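Local coordinates for glutaredoxin family protein (PDB 1TTZ) that is of unproven function but belongs to the glutaredoxin-like proteins of the thioredoxin clan, and so probably takes part in thiol-disulfide redox chemistry, at residues P66-R69 against A70-A74. Residues are numbered along the deposited sequence; the frame is centred on the assembly and turned at random.
Sequences PRLR and AWLDA
Arg69 reaches forward one turn to Asp73 in an i to i+4 salt bridge on the C-terminal helix 65-73 of this thioredoxin-like fold. Arg69 CB sits beside Ala70 N, as the peptide link requires. With CG trans to the backbone nitrogen (chi1 169°), the bends at chi2 and chi3 turn the chain along the helix toward its C-terminal end. Arg69 CG passes Asp73 OD2, and Arg69 CD comes to 3.0 Å of Asp73 OD2. NE and NH2 are hydrogen-bonded outside the bridge, NH2 to the carbonyl oxygen of Ala24, so one guanidinium joins helix 65-73 to the loop that follows helix 12-23 as well as to its own next turn. Leu72 CD1 lies over one face of the group, offset toward the rim and 3.8 Å from Arg69 CZ. Having three nitrogens engaged and a methyl on one face should restrict its rotation.

Beneath the side chains run the i to i+4 backbone bonds, from Ala70 N to Pro66 O through Asp73 N to Arg69 O; the straightest joins Leu72 N to Leu68 O (168° at the hydrogen). On the buried side, Leu68 CD1 meets both Trp71 CE3, at 4.0 Å and obliquely to the ring, and Leu72 CG. Leu68 continues inward onto Ala20 and Leu21 of helix 12-23, while Trp71 rests on Leu59 of strand 58-60 and makes a cation-pi contact with Arg57. At the tip, Arg69 NH1 donates to Asp73 OD1 over 2.9 Å; Asp73 OD1 lies in the guanidinium plane, while Arg69 NH1 meets it on the syn side of the carboxylate but 33° out of the carboxylate plane.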
loop_
_atom_site.group_PDB
_atom_site.type_symbol
_atom_site.label_atom_id
_atom_site.label_comp_id
_atom_site.label_asym_id
_atom_site.label_seq_id
_atom_site.Cartn_x
_atom_site.Cartn_y
_atom_site.Cartn_z
ATOM N N PRO A 66 -7.923 4.948 10.110
ATOM C CA PRO A 66 -7.755 6.389 10.311
ATOM C C PRO A 66 -6.443 6.983 9.782
ATOM O O PRO A 66 -6.422 8.113 9.292
ATOM C CB PRO A 66 -7.915 6.553 11.827
ATOM C CG PRO A 66 -7.549 5.215 12.376
ATOM C CD PRO A 66 -8.171 4.263 11.389
ATOM N N ARG A 67 -5.350 6.232 9.877
ATOM C CA ARG A 67 -4.069 6.730 9.395
ATOM C C ARG A 67 -4.099 6.805 7.878
ATOM O O ARG A 67 -3.603 7.754 7.272
ATOM C CB ARG A 67 -2.926 5.813 9.837
ATOM C CG ARG A 67 -1.560 6.400 9.519
ATOM C CD ARG A 67 -0.416 5.422 9.764
ATOM N NE ARG A 67 0.859 6.089 9.519
ATOM C CZ ARG A 67 1.919 5.522 8.950
ATOM N NH1 ARG A 67 1.878 4.255 8.557
ATOM N NH2 ARG A 67 3.022 6.236 8.759
ATOM N N LEU A 68 -4.691 5.789 7.266
ATOM C CA LEU A 68 -4.790 5.740 5.821
ATOM C C LEU A 68 -5.661 6.881 5.304
ATOM O O LEU A 68 -5.251 7.640 4.427
ATOM C CB LEU A 68 -5.359 4.384 5.392
ATOM C CG LEU A 68 -5.701 4.212 3.911
ATOM C CD1 LEU A 68 -4.553 4.712 3.063
ATOM C CD2 LEU A 68 -5.994 2.736 3.620
ATOM N N ARG A 69 -6.866 6.999 5.852
ATOM C CA ARG A 69 -7.786 8.052 5.444
ATOM C C ARG A 69 -7.156 9.431 5.641
ATOM O O ARG A 69 -7.334 10.321 4.809
ATOM C CB ARG A 69 -9.106 7.924 6.222
ATOM C CG ARG A 69 -10.069 9.108 6.097
ATOM C CD ARG A 69 -10.196 9.632 4.669
ATOM N NE ARG A 69 -10.647 8.616 3.728
ATOM C CZ ARG A 69 -10.627 8.763 2.407
ATOM N NH1 ARG A 69 -10.177 9.890 1.862
ATOM N NH2 ARG A 69 -11.048 7.777 1.626
ATOM N N ALA A 70 -6.406 9.603 6.724
ATOM C CA ALA A 70 -5.751 10.883 6.986
ATOM C C ALA A 70 -4.632 11.131 5.970
ATOM O O ALA A 70 -4.453 12.246 5.484
ATOM C CB ALA A 70 -5.184 10.911 8.413
ATOM N N TRP A 71 -3.875 10.087 5.652
ATOM C CA TRP A 71 -2.788 10.218 4.695
ATOM C C TRP A 71 -3.357 10.684 3.362
ATOM O O TRP A 71 -2.831 11.602 2.737
ATOM C CB TRP A 71 -2.076 8.878 4.529
ATOM C CG TRP A 71 -1.004 8.882 3.484
ATOM C CD1 TRP A 71 0.209 9.503 3.550
ATOM C CD2 TRP A 71 -1.045 8.210 2.223
ATOM N NE1 TRP A 71 0.930 9.256 2.405
ATOM C CE2 TRP A 71 0.179 8.462 1.572
ATOM C CE3 TRP A 71 -2.001 7.412 1.580
ATOM C CZ2 TRP A 71 0.475 7.944 0.304
ATOM C CZ3 TRP A 71 -1.708 6.893 0.318
ATOM C CH2 TRP A 71 -0.479 7.163 -0.304
ATOM N N LEU A 72 -4.441 10.051 2.937
ATOM C CA LEU A 72 -5.094 10.414 1.684
ATOM C C LEU A 72 -5.559 11.874 1.697
ATOM O O LEU A 72 -5.322 12.621 0.746
ATOM C CB LEU A 72 -6.302 9.513 1.444
ATOM C CG LEU A 72 -6.012 8.037 1.195
ATOM C CD1 LEU A 72 -7.315 7.260 1.194
ATOM C CD2 LEU A 72 -5.288 7.878 -0.133
ATOM N N ASP A 73 -6.218 12.275 2.778
ATOM C CA ASP A 73 -6.728 13.637 2.886
ATOM C C ASP A 73 -5.646 14.681 3.077
ATOM O O ASP A 73 -5.910 15.874 2.963
ATOM C CB ASP A 73 -7.720 13.749 4.041
ATOM C CG ASP A 73 -8.945 12.894 3.839
ATOM O OD1 ASP A 73 -9.241 12.539 2.679
ATOM O OD2 ASP A 73 -9.619 12.591 4.841
ATOM N N ALA A 74 -4.434 14.235 3.376
ATOM C CA ALA A 74 -3.320 15.148 3.591
ATOM C C ALA A 74 -2.631 15.511 2.275
ATOM O O ALA A 74 -1.714 16.330 2.257
ATOM C CB ALA A 74 -2.315 14.525 4.558
#